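Local coordinates for protein tRNA threonylcarbamoyladenosine dehydratase (Escherichia coli, PDB 4D79) that catalyses the ATP-dependent dehydration of threonylcarbamoyladenosine at position 37 of tRNA to its cyclic form and can accept sulfur from the cysteine desulfurase CsdA in vitro, at residues Pro148-Gly153 against Ser254-Lys259. Numbering follows the deposited sequence.
Sequences PLVTTG and SHALKK
V150 puts its two methyls on neighbouring residues of helix 242-266: CG1 faces CB of A256 at 4.4 Å, and CG2 meets CD2 of the H255 ring at 4.2 Å, coming at the imidazole obliquely. The valine torsion (chi1 55°) orients the branched side chain, with CG2 anti to the backbone N and CG1 between N and the carbonyl carbon. V150, H255 and A256 form the buried, packed part of the contact, modest at 96 Å² in all, and the nearest CA atoms, those of V150 and A256, stay 6.9 Å apart. NE2 of H255 is hydrogen-bonded to OD2 of D202 on the next strand, which should limit rotation of the ring. CG of K259 lies 3.9 Å above one ring face, offset toward the rim. That lysine, one turn on, marks the solvent side: K259 is exposed, and its side chain also packs on Y124 of strand 124-127. L149 points away from the helix and packs on I139 and C142 of helix 132-144. Strand 149-152, bonded through its backbone to strands 124-127 and 202-206, is thus sandwiched between helices, the three-layer α/β architecture of the Rossmann-like ThiF/MoeB fold.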
# COMPACT_ATOMS: atom_id res chain seq x y z
N PRO B 148 -13.27 10.36 16.74
CA PRO B 148 -12.26 9.32 16.46
C PRO B 148 -11.29 9.78 15.39
O PRO B 148 -11.68 10.25 14.32
CB PRO B 148 -13.09 8.11 15.98
CG PRO B 148 -14.45 8.35 16.58
CD PRO B 148 -14.65 9.85 16.56
N LEU B 149 -10.02 9.67 15.70
CA LEU B 149 -8.97 10.21 14.87
C LEU B 149 -7.79 9.26 14.87
O LEU B 149 -7.43 8.72 15.91
CB LEU B 149 -8.49 11.56 15.39
CG LEU B 149 -7.20 12.17 14.83
CD1 LEU B 149 -7.47 12.81 13.54
CD2 LEU B 149 -6.61 13.13 15.84
N VAL B 150 -7.16 9.14 13.73
CA VAL B 150 -5.84 8.54 13.65
C VAL B 150 -4.96 9.49 12.86
O VAL B 150 -5.36 9.99 11.80
CB VAL B 150 -5.85 7.11 13.06
CG1 VAL B 150 -6.52 7.02 11.69
CG2 VAL B 150 -4.40 6.55 13.03
N THR B 151 -3.79 9.80 13.40
CA THR B 151 -2.87 10.69 12.73
C THR B 151 -1.68 9.87 12.25
O THR B 151 -1.50 8.71 12.60
CB THR B 151 -2.42 11.85 13.64
OG1 THR B 151 -1.64 12.81 12.89
CG2 THR B 151 -1.58 11.35 14.80
N THR B 152 -0.89 10.50 11.39
CA THR B 152 0.25 9.86 10.77
C THR B 152 1.44 10.77 10.96
O THR B 152 1.33 11.99 10.79
CB THR B 152 -0.01 9.55 9.28
OG1 THR B 152 -0.45 10.74 8.60
CG2 THR B 152 -1.11 8.48 9.10
N GLY B 153 2.57 10.20 11.36
CA GLY B 153 3.79 10.96 11.42
C GLY B 153 4.38 11.11 10.03
O GLY B 153 3.72 10.89 9.01
N SER B 254 -6.69 0.48 8.54
CA SER B 254 -6.91 -0.76 9.27
C SER B 254 -7.11 -0.50 10.75
O SER B 254 -7.96 -1.14 11.39
CB SER B 254 -5.76 -1.73 9.08
OG SER B 254 -5.77 -2.34 7.78
N HIS B 255 -6.34 0.43 11.31
CA HIS B 255 -6.51 0.80 12.71
C HIS B 255 -7.89 1.40 12.95
O HIS B 255 -8.60 1.02 13.90
CB HIS B 255 -5.41 1.78 13.11
CG HIS B 255 -5.47 2.20 14.55
ND1 HIS B 255 -4.97 1.43 15.58
CD2 HIS B 255 -6.01 3.29 15.13
CE1 HIS B 255 -5.15 2.05 16.73
NE2 HIS B 255 -5.79 3.18 16.49
N ALA B 256 -8.31 2.33 12.09
CA ALA B 256 -9.61 2.98 12.24
C ALA B 256 -10.74 1.95 12.14
O ALA B 256 -11.68 1.95 12.96
CB ALA B 256 -9.78 4.07 11.18
N LEU B 257 -10.67 1.06 11.15
CA LEU B 257 -11.72 0.06 10.98
C LEU B 257 -11.79 -0.88 12.16
O LEU B 257 -12.89 -1.24 12.61
CB LEU B 257 -11.54 -0.73 9.71
CG LEU B 257 -11.62 0.04 8.39
CD1 LEU B 257 -11.54 -0.89 7.20
CD2 LEU B 257 -12.87 0.86 8.30
N LYS B 258 -10.64 -1.26 12.71
CA LYS B 258 -10.63 -2.09 13.90
C LYS B 258 -11.28 -1.38 15.09
O LYS B 258 -12.04 -1.99 15.86
CB LYS B 258 -9.22 -2.49 14.23
CG LYS B 258 -9.07 -3.21 15.53
CD LYS B 258 -7.61 -3.58 15.73
CE LYS B 258 -6.79 -2.33 16.01
NZ LYS B 258 -5.44 -2.68 16.53
N LYS B 259 -10.92 -0.13 15.31
CA LYS B 259 -11.50 0.61 16.42
C LYS B 259 -13.01 0.81 16.24
O LYS B 259 -13.76 0.75 17.21
CB LYS B 259 -10.77 1.93 16.59
CG LYS B 259 -9.36 1.76 17.02
CD LYS B 259 -9.23 1.04 18.33
CE LYS B 259 -7.78 0.78 18.69
NZ LYS B 259 -7.72 0.02 19.97